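Local coordinates for putative ATPase, AAA family (Prochlorococcus marinus subsp. pastoris str. CCMP1986, PDB 3CTD), which probably acts as a DNA-dependent ATPase of the RarA/MGS1/WRNIP1 subfamily in the response to stalled DNA replication, this chain being its C-terminal part, at residues F70-L75 with V92-C97; L76-E81 with L118-S123; L159-Y164 with Q171-T176. The protein carries 1 engineered substitution. All coordinates share one frame; numbering follows the deposited sequence.

Interaction 1 of 3, residues F70-L75 with V92-C97; sequences FIFRRL and VVVQSC
F72 and L75 of helix 68-83 meet V94 and C97 of helix 90-104, and the F72 ring reaches across to the second helix. Over these segments the helices run almost exactly antiparallel, at 172°, with their axes 10.1 Å apart. From CB, F72 turns its ring beside the backbone N (chi1 -87°) and so toward the other helix, where one flank of the ring does the touching. CD1 of F72 comes first and lies only loosely near a V94 methyl, CG1, at 4.5 Å. Further out, CE1 of F72 rests 3.9 Å from CB of C97, and it also comes within 4.2 Å of the V94 carbonyl oxygen. The tip, CZ of F72, meets the C97 backbone obliquely, 3.8 Å from its carbonyl carbon. One turn along, CB of L75 meets CG1 of V94 at 4.1 Å, where the CA atoms of the two segments come nearest. The same V94 methyl thus meets both L75 and, more loosely, F72. L113 of helix 110-121 touches F72 as well, while I91 of a third subunit packs on C97. All four touching residues are buried, and no hydrogen bond links the two segments, so this part of the alpha-helical core is joined by dispersion and the exclusion of water.

Interaction 2 of 3, residues L76-E81 with L118-S123; sequences LISACE and LYLAIS
L120 makes an apolar helix-to-helix contact in the buried core of the alpha-helical domain, inserting its forked end from the last turn of helix 110-121 against S78 and A79 of helix 68-83. CG of L120 stands anti to the carbonyl carbon (chi1 -63°), which, with CB pointing at the other helix, carries the branch point toward it. The branches divide the work: CD2 of L120 lies 4.0 Å from CB of A79, while CD1 meets the backbone N of A79 at 3.9 Å and also touches OG of S78 at 3.8 Å. The small A79 side chain is consistent with the close approach of the backbones, the CA atoms of A79 and L120 being 6.7 Å apart. CD2 also sits in the plane of the neighbouring Y119 ring, at its edge. An alanine at L120 would remove both methyls and would probably leave a gap beside A79 and S78. From A79 to E81 the helix widens into a pi-type turn, and the I77 carbonyl accepts from the N of both C80 and E81. Past L120, OG of S123 folds back to donate to O of Y119 at 2.6 Å, and K125 binds the carbonyls of L120, A121 and S123. Helix 36-47 closes the contact through I46, which touches both S78 and L120. L75 and I83 of helix 68-83 also touch L120, and V94 and Q95 of helix 90-104 touch L76, so the surrounding elements are all helices, with no strand among them.

Interaction 3 of 3, residues L159-Y164 with Q171-T176; sequences LNPHNY and QEYLPT
Q171 grips the backbone of L159 with both ends of its side-chain amide, and these two hydrogen bonds carry the contact. L159 N donates to Q171 OE1 over 3.0 Å, nearly straight at 169°, and Q171 NE2 returns a bond to L159 O over 2.9 Å with a slightly more bent angle of 154°. Each donor lies in the plane of the carbonyl it meets, on a lone pair, although L159 O itself is tilted a little from the Q171 amide plane. The glutamine reaches that far because CG is anti to the backbone N (chi1 -179°) and the chain stays extended beyond it. Q171 NE2 has a further bond, at 3.0 Å, to OH of Y173 in its own segment, and that OH lies in the plane of the Q171 amide. With OE1 and NE2 both engaged, the amide is held against rotation, and a flip would set like groups against each other at L159.

Neither segment forms regular helix or strand; both belong to the long loop region between helix 131-139 and helix 191-197. The chain after L159 is shaped by an Asx turn, in which OD1 of N160 accepts from N of H162 at 2.9 Å, and N160 O also receives N of N163.

Van der Waals contacts are few. The side chains of P161 and Y173 come from opposite directions, CG of P161 meeting OH of Y173 at 3.7 Å, and CB of L159 comes within 4.0 Å of Q171 OE1. The Y173 ring turns one face to the Q171 carbonyl carbon, offset toward the rim.

Contacts with a second subunit flank the site: NE2 of H162 bonds to D82 of that subunit, and O of Y173 bonds to its W57.

How the interactions relate
Interactions 1 and 2 are neighbours in the helical core, their centres 9 Å apart, and both use helix 68-83: consecutive segments of it meet helix 90-104 and then helix 110-121, so the four segments alternate along the chain. They touch directly, L75 O approaching L120 CD1 and V94 CG1 approaching L76 CD2. Interaction 3 comes later in the chain, with its centre about 36 Å from that of interaction 1 and 34 Å from that of interaction 2, and nearest atoms about 22 Å and 21 Å away, respectively. It fastens the extended loop region rather than the helix bundle. All three touch a second subunit, so core and loop alike contribute to the four-chain assembly.

Interaction 1 of 3, residues F70-L75 with V92-C97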
loop_
_atom_site.group_PDB
_atom_site.type_symbol
_atom_site.label_atom_id
_atom_site.label_comp_id
_atom_site.label_asym_id
_atom_site.label_seq_id
_atom_site.Cartn_x
_atom_site.Cartn_y
_atom_site.Cartn_z
ATOM N N PHE B 70 -10.581 19.475 1.100
ATOM C CA PHE B 70 -11.883 19.151 1.646
ATOM C C PHE B 70 -12.485 17.896 0.967
ATOM O O PHE B 70 -12.939 16.970 1.632
ATOM C CB PHE B 70 -12.812 20.352 1.585
ATOM C CG PHE B 70 -14.178 20.078 2.065
ATOM C CD1 PHE B 70 -14.399 19.654 3.365
ATOM C CD2 PHE B 70 -15.262 20.239 1.221
ATOM C CE1 PHE B 70 -15.696 19.402 3.830
ATOM C CE2 PHE B 70 -16.557 19.977 1.669
ATOM C CZ PHE B 70 -16.780 19.564 2.993
ATOM N N ILE B 71 -12.425 17.814 -0.345
ATOM C CA ILE B 71 -12.986 16.626 -1.023
ATOM C C ILE B 71 -12.249 15.348 -0.584
ATOM O O ILE B 71 -12.865 14.329 -0.295
ATOM C CB ILE B 71 -12.888 16.766 -2.562
ATOM C CG1 ILE B 71 -13.663 18.009 -3.042
ATOM C CG2 ILE B 71 -13.275 15.471 -3.255
ATOM C CD1 ILE B 71 -13.202 18.495 -4.434
ATOM N N PHE B 72 -10.930 15.414 -0.526
ATOM C CA PHE B 72 -10.116 14.271 -0.044
ATOM C C PHE B 72 -10.386 13.867 1.405
ATOM O O PHE B 72 -10.254 12.695 1.735
ATOM C CB PHE B 72 -8.615 14.506 -0.222
ATOM C CG PHE B 72 -8.117 14.093 -1.550
ATOM C CD1 PHE B 72 -8.270 12.773 -1.979
ATOM C CD2 PHE B 72 -7.522 15.005 -2.389
ATOM C CE1 PHE B 72 -7.819 12.376 -3.224
ATOM C CE2 PHE B 72 -7.071 14.600 -3.616
ATOM C CZ PHE B 72 -7.227 13.289 -4.048
ATOM N N ARG B 73 -10.772 14.822 2.249
ATOM C CA ARG B 73 -11.144 14.493 3.639
ATOM C C ARG B 73 -12.345 13.575 3.659
ATOM O O ARG B 73 -12.319 12.531 4.309
ATOM C CB ARG B 73 -11.450 15.754 4.458
ATOM C CG ARG B 73 -10.319 16.220 5.354
ATOM C CD ARG B 73 -10.645 17.547 6.094
ATOM N NE ARG B 73 -9.660 18.466 5.558
ATOM C CZ ARG B 73 -9.909 19.655 5.044
ATOM N NH1 ARG B 73 -11.156 20.159 5.072
ATOM N NH2 ARG B 73 -8.878 20.329 4.536
ATOM N N ARG B 74 -13.380 13.970 2.926
ATOM C CA ARG B 74 -14.590 13.192 2.822
ATOM C C ARG B 74 -14.390 11.877 2.128
ATOM O O ARG B 74 -15.029 10.911 2.485
ATOM C CB ARG B 74 -15.706 13.988 2.143
ATOM C CG ARG B 74 -16.245 15.111 3.009
ATOM C CD ARG B 74 -16.978 14.670 4.325
ATOM N NE ARG B 74 -17.212 15.860 5.166
ATOM C CZ ARG B 74 -18.298 16.668 5.110
ATOM N NH1 ARG B 74 -19.308 16.407 4.266
ATOM N NH2 ARG B 74 -18.376 17.747 5.906
ATOM N N LEU B 75 -13.501 11.822 1.146
ATOM C CA LEU B 75 -13.156 10.557 0.540
ATOM C C LEU B 75 -12.390 9.643 1.539
ATOM O O LEU B 75 -12.621 8.425 1.569
ATOM C CB LEU B 75 -12.332 10.774 -0.723
ATOM C CG LEU B 75 -12.986 11.366 -1.978
ATOM C CD1 LEU B 75 -11.882 11.603 -2.999
ATOM C CD2 LEU B 75 -13.949 10.353 -2.531
ATOM N N VAL B 92 -5.892 2.923 1.858
ATOM C CA VAL B 92 -4.536 3.075 1.346
ATOM C C VAL B 92 -4.559 3.724 -0.034
ATOM O O VAL B 92 -3.757 4.586 -0.312
ATOM C CB VAL B 92 -3.803 1.705 1.253
ATOM C CG1 VAL B 92 -2.379 1.864 0.632
ATOM C CG2 VAL B 92 -3.783 0.972 2.628
ATOM N N VAL B 93 -5.488 3.317 -0.899
ATOM C CA VAL B 93 -5.514 3.819 -2.269
ATOM C C VAL B 93 -5.878 5.315 -2.269
ATOM O O VAL B 93 -5.239 6.137 -2.944
ATOM C CB VAL B 93 -6.520 2.998 -3.156
ATOM C CG1 VAL B 93 -6.831 3.704 -4.512
ATOM C CG2 VAL B 93 -6.023 1.553 -3.372
ATOM N N VAL B 94 -6.928 5.663 -1.546
ATOM C CA VAL B 94 -7.380 7.040 -1.492
ATOM C C VAL B 94 -6.322 7.945 -0.867
ATOM O O VAL B 94 -6.148 9.065 -1.306
ATOM C CB VAL B 94 -8.643 7.177 -0.630
ATOM C CG1 VAL B 94 -8.905 8.620 -0.387
ATOM C CG2 VAL B 94 -9.814 6.492 -1.307
ATOM N N GLN B 95 -5.625 7.455 0.166
ATOM C CA GLN B 95 -4.595 8.243 0.817
ATOM C C GLN B 95 -3.476 8.517 -0.166
ATOM O O GLN B 95 -2.917 9.600 -0.239
ATOM C CB GLN B 95 -4.062 7.559 2.082
ATOM C CG GLN B 95 -2.838 8.243 2.664
ATOM C CD GLN B 95 -3.151 9.650 3.101
ATOM O OE1 GLN B 95 -4.186 9.907 3.765
ATOM N NE2 GLN B 95 -2.270 10.593 2.743
ATOM N N SER B 96 -3.192 7.522 -0.963
ATOM C CA SER B 96 -2.188 7.640 -1.979
ATOM C C SER B 96 -2.593 8.565 -3.164
ATOM O O SER B 96 -1.749 9.247 -3.722
ATOM C CB SER B 96 -1.897 6.214 -2.454
ATOM O OG SER B 96 -1.022 6.199 -3.537
ATOM N N CYS B 97 -3.875 8.571 -3.549
ATOM C CA CYS B 97 -4.445 9.590 -4.421
ATOM C C CYS B 97 -4.249 10.996 -3.839
ATOM O O CYS B 97 -3.757 11.891 -4.542
ATOM C CB CYS B 97 -5.926 9.300 -4.654
ATOM S SG CYS B 97 -6.171 7.840 -5.713
#

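Interaction 2 of 3, residues L76-E81 with L118-S123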
loop_
_atom_site.group_PDB
_atom_site.type_symbol
_atom_site.label_atom_id
_atom_site.label_comp_id
_atom_site.label_asym_id
_atom_site.label_seq_id
_atom_site.Cartn_x
_atom_site.Cartn_y
_atom_site.Cartn_z
ATOM N N LEU B 76 -11.505 10.211 2.364
ATOM C CA LEU B 76 -10.766 9.392 3.319
ATOM C C LEU B 76 -11.762 8.831 4.332
ATOM O O LEU B 76 -11.808 7.616 4.560
ATOM C CB LEU B 76 -9.650 10.157 4.026
ATOM C CG LEU B 76 -8.373 10.486 3.219
ATOM C CD1 LEU B 76 -7.580 11.625 3.918
ATOM C CD2 LEU B 76 -7.468 9.276 2.942
ATOM N N ILE B 77 -12.576 9.718 4.905
ATOM C CA ILE B 77 -13.685 9.319 5.774
ATOM C C ILE B 77 -14.582 8.227 5.192
ATOM O O ILE B 77 -14.841 7.218 5.831
ATOM C CB ILE B 77 -14.560 10.531 6.136
ATOM C CG1 ILE B 77 -13.699 11.588 6.860
ATOM C CG2 ILE B 77 -15.789 10.098 6.949
ATOM C CD1 ILE B 77 -14.472 12.889 7.219
ATOM N N SER B 78 -15.092 8.442 3.989
ATOM C CA SER B 78 -15.978 7.491 3.376
ATOM C C SER B 78 -15.262 6.130 3.121
ATOM O O SER B 78 -15.865 5.053 3.231
ATOM C CB SER B 78 -16.580 8.100 2.110
ATOM O OG SER B 78 -16.813 7.057 1.200
ATOM N N ALA B 79 -13.970 6.160 2.847
ATOM C CA ALA B 79 -13.222 4.909 2.738
ATOM C C ALA B 79 -13.244 4.022 4.004
ATOM O O ALA B 79 -13.041 2.805 3.939
ATOM C CB ALA B 79 -11.772 5.209 2.292
ATOM N N CYS B 80 -13.474 4.614 5.168
ATOM C CA CYS B 80 -13.563 3.817 6.395
ATOM C C CYS B 80 -15.002 3.674 6.885
ATOM O O CYS B 80 -15.392 2.633 7.435
ATOM C CB CYS B 80 -12.651 4.383 7.509
ATOM S SG CYS B 80 -10.896 4.259 7.005
ATOM N N GLU B 81 -15.793 4.716 6.674
ATOM C CA GLU B 81 -17.156 4.681 7.124
ATOM C C GLU B 81 -18.079 3.855 6.223
ATOM O O GLU B 81 -18.936 3.144 6.732
ATOM C CB GLU B 81 -17.696 6.082 7.260
ATOM C CG GLU B 81 -19.175 6.078 7.379
ATOM C CD GLU B 81 -19.765 7.423 7.771
ATOM O OE1 GLU B 81 -20.598 7.413 8.692
ATOM O OE2 GLU B 81 -19.421 8.471 7.182
ATOM N N LEU B 118 -14.028 7.261 -8.074
ATOM C CA LEU B 118 -14.517 6.071 -8.803
ATOM C C LEU B 118 -14.264 4.792 -8.052
ATOM O O LEU B 118 -15.090 3.889 -8.026
ATOM C CB LEU B 118 -13.867 5.991 -10.189
ATOM C CG LEU B 118 -14.432 7.025 -11.179
ATOM C CD1 LEU B 118 -13.495 7.122 -12.369
ATOM C CD2 LEU B 118 -15.901 6.697 -11.602
ATOM N N TYR B 119 -13.109 4.726 -7.404
ATOM C CA TYR B 119 -12.692 3.517 -6.693
ATOM C C TYR B 119 -13.649 3.162 -5.539
ATOM O O TYR B 119 -14.007 2.002 -5.352
ATOM C CB TYR B 119 -11.290 3.736 -6.151
ATOM C CG TYR B 119 -10.765 2.560 -5.405
ATOM C CD1 TYR B 119 -9.890 1.670 -5.982
ATOM C CD2 TYR B 119 -11.135 2.331 -4.104
ATOM C CE1 TYR B 119 -9.381 0.557 -5.253
ATOM C CE2 TYR B 119 -10.639 1.215 -3.366
ATOM C CZ TYR B 119 -9.763 0.343 -3.942
ATOM O OH TYR B 119 -9.283 -0.736 -3.192
ATOM N N LEU B 120 -14.008 4.169 -4.734
ATOM C CA LEU B 120 -14.978 3.992 -3.659
ATOM C C LEU B 120 -16.365 3.682 -4.219
ATOM O O LEU B 120 -17.023 2.786 -3.721
ATOM C CB LEU B 120 -15.012 5.215 -2.748
ATOM C CG LEU B 120 -13.697 5.477 -2.022
ATOM C CD1 LEU B 120 -13.812 6.650 -1.041
ATOM C CD2 LEU B 120 -13.245 4.194 -1.314
ATOM N N ALA B 121 -16.803 4.385 -5.271
ATOM C CA ALA B 121 -18.124 4.124 -5.850
ATOM C C ALA B 121 -18.325 2.654 -6.246
ATOM O O ALA B 121 -19.403 2.101 -6.060
ATOM C CB ALA B 121 -18.339 5.007 -7.040
ATOM N N ILE B 122 -17.290 2.020 -6.809
ATOM C CA ILE B 122 -17.424 0.653 -7.251
ATOM C C ILE B 122 -16.935 -0.393 -6.257
ATOM O O ILE B 122 -16.970 -1.578 -6.579
ATOM C CB ILE B 122 -16.770 0.423 -8.653
ATOM C CG1 ILE B 122 -15.232 0.537 -8.626
ATOM C CG2 ILE B 122 -17.309 1.438 -9.646
ATOM C CD1 ILE B 122 -14.607 0.370 -10.013
ATOM N N SER B 123 -16.481 0.003 -5.060
ATOM C CA SER B 123 -16.032 -1.010 -4.094
ATOM C C SER B 123 -17.225 -1.630 -3.427
ATOM O O SER B 123 -18.274 -0.949 -3.308
ATOM C CB SER B 123 -15.152 -0.388 -3.013
ATOM O OG SER B 123 -13.980 0.139 -3.585
#

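Interaction 3 of 3, residues L159-Y164 with Q171-T176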
loop_
_atom_site.group_PDB
_atom_site.type_symbol
_atom_site.label_atom_id
_atom_site.label_comp_id
_atom_site.label_asym_id
_atom_site.label_seq_id
_atom_site.Cartn_x
_atom_site.Cartn_y
_atom_site.Cartn_z
ATOM N N LEU B 159 -2.129 -14.439 30.200
ATOM C CA LEU B 159 -1.498 -15.405 29.252
ATOM C C LEU B 159 -1.443 -14.897 27.792
ATOM O O LEU B 159 -2.358 -14.233 27.303
ATOM C CB LEU B 159 -2.116 -16.809 29.329
ATOM C CG LEU B 159 -1.949 -17.410 30.742
ATOM C CD1 LEU B 159 -3.036 -18.458 31.038
ATOM C CD2 LEU B 159 -0.527 -17.950 31.009
ATOM N N ASN B 160 -0.349 -15.199 27.108
ATOM C CA ASN B 160 -0.101 -14.593 25.833
ATOM C C ASN B 160 -0.415 -15.597 24.751
ATOM O O ASN B 160 0.211 -16.668 24.685
ATOM C CB ASN B 160 1.364 -14.152 25.759
ATOM C CG ASN B 160 1.653 -13.210 24.606
ATOM O OD1 ASN B 160 1.311 -13.475 23.432
ATOM N ND2 ASN B 160 2.320 -12.105 24.933
ATOM N N PRO B 161 -1.388 -15.249 23.898
ATOM C CA PRO B 161 -1.768 -16.095 22.766
ATOM C C PRO B 161 -0.575 -16.547 21.892
ATOM O O PRO B 161 -0.677 -17.607 21.296
ATOM C CB PRO B 161 -2.747 -15.219 21.972
ATOM C CG PRO B 161 -3.260 -14.206 22.988
ATOM C CD PRO B 161 -2.198 -14.015 24.007
ATOM N N HIS B 162 0.516 -15.769 21.822
ATOM C CA HIS B 162 1.694 -16.153 21.048
ATOM C C HIS B 162 2.479 -17.291 21.698
ATOM O O HIS B 162 3.272 -17.963 21.034
ATOM C CB HIS B 162 2.689 -14.996 20.905
ATOM C CG HIS B 162 2.169 -13.819 20.147
ATOM N ND1 HIS B 162 1.582 -13.933 18.902
ATOM C CD2 HIS B 162 2.157 -12.498 20.455
ATOM C CE1 HIS B 162 1.201 -12.737 18.488
ATOM N NE2 HIS B 162 1.548 -11.850 19.408
ATOM N N ASN B 163 2.330 -17.475 23.011
ATOM C CA ASN B 163 3.023 -18.577 23.689
ATOM C C ASN B 163 2.137 -19.846 23.662
ATOM O O ASN B 163 2.501 -20.898 24.163
ATOM C CB ASN B 163 3.404 -18.193 25.130
ATOM C CG ASN B 163 4.441 -17.042 25.205
ATOM O OD1 ASN B 163 5.414 -16.999 24.438
ATOM N ND2 ASN B 163 4.228 -16.107 26.150
ATOM N N TYR B 164 0.957 -19.746 23.072
ATOM C CA TYR B 164 -0.053 -20.746 23.358
ATOM C C TYR B 164 0.087 -21.956 22.457
ATOM O O TYR B 164 0.031 -21.849 21.226
ATOM C CB TYR B 164 -1.444 -20.135 23.260
ATOM C CG TYR B 164 -2.562 -21.025 23.714
ATOM C CD1 TYR B 164 -2.707 -21.358 25.056
ATOM C CD2 TYR B 164 -3.498 -21.540 22.792
ATOM C CE1 TYR B 164 -3.754 -22.178 25.478
ATOM C CE2 TYR B 164 -4.521 -22.347 23.210
ATOM C CZ TYR B 164 -4.645 -22.666 24.559
ATOM O OH TYR B 164 -5.695 -23.459 24.986
ATOM N N GLN B 171 -9.564 -16.729 27.005
ATOM C CA GLN B 171 -9.240 -15.750 28.032
ATOM C C GLN B 171 -10.221 -14.592 27.933
ATOM O O GLN B 171 -10.607 -14.201 26.849
ATOM C CB GLN B 171 -7.763 -15.274 27.886
ATOM C CG GLN B 171 -7.259 -14.245 28.917
ATOM C CD GLN B 171 -5.751 -14.056 28.845
ATOM O OE1 GLN B 171 -5.066 -14.193 29.843
ATOM N NE2 GLN B 171 -5.220 -13.738 27.657
ATOM N N GLU B 172 -10.610 -14.030 29.062
ATOM C CA GLU B 172 -11.601 -12.951 29.068
ATOM C C GLU B 172 -10.937 -11.661 28.641
ATOM O O GLU B 172 -9.888 -11.298 29.204
ATOM C CB GLU B 172 -12.162 -12.741 30.490
ATOM C CG GLU B 172 -12.749 -13.995 31.176
ATOM C CD GLU B 172 -13.080 -13.778 32.682
ATOM O OE1 GLU B 172 -13.266 -12.609 33.087
ATOM O OE2 GLU B 172 -13.151 -14.773 33.459
ATOM N N TYR B 173 -11.570 -10.946 27.711
ATOM C CA TYR B 173 -11.085 -9.663 27.213
ATOM C C TYR B 173 -12.033 -8.533 27.542
ATOM O O TYR B 173 -11.660 -7.343 27.585
ATOM C CB TYR B 173 -10.766 -9.747 25.706
ATOM C CG TYR B 173 -9.576 -10.685 25.444
ATOM C CD1 TYR B 173 -8.330 -10.429 26.021
ATOM C CD2 TYR B 173 -9.697 -11.815 24.647
ATOM C CE1 TYR B 173 -7.242 -11.279 25.820
ATOM C CE2 TYR B 173 -8.628 -12.666 24.426
ATOM C CZ TYR B 173 -7.400 -12.399 25.034
ATOM O OH TYR B 173 -6.313 -13.250 24.882
ATOM N N LEU B 174 -13.276 -8.901 27.811
ATOM C CA LEU B 174 -14.291 -7.919 28.218
ATOM C C LEU B 174 -14.461 -8.089 29.710
ATOM O O LEU B 174 -14.175 -9.150 30.246
ATOM C CB LEU B 174 -15.629 -8.205 27.523
ATOM C CG LEU B 174 -15.779 -7.670 26.103
ATOM C CD1 LEU B 174 -16.722 -8.572 25.262
ATOM C CD2 LEU B 174 -16.260 -6.266 26.136
ATOM N N PRO B 175 -14.960 -7.065 30.388
ATOM C CA PRO B 175 -15.336 -7.334 31.798
ATOM C C PRO B 175 -16.359 -8.476 31.898
ATOM O O PRO B 175 -17.152 -8.671 30.968
ATOM C CB PRO B 175 -15.978 -6.030 32.244
ATOM C CG PRO B 175 -15.493 -4.943 31.172
ATOM C CD PRO B 175 -15.372 -5.732 29.899
ATOM N N THR B 176 -16.346 -9.217 33.004
ATOM C CA THR B 176 -17.251 -10.357 33.212
ATOM C C THR B 176 -18.736 -10.064 32.980
ATOM O O THR B 176 -19.429 -10.905 32.393
ATOM C CB THR B 176 -17.078 -11.058 34.642
ATOM O OG1 THR B 176 -17.482 -10.185 35.717
ATOM C CG2 THR B 176 -15.651 -11.442 34.885
#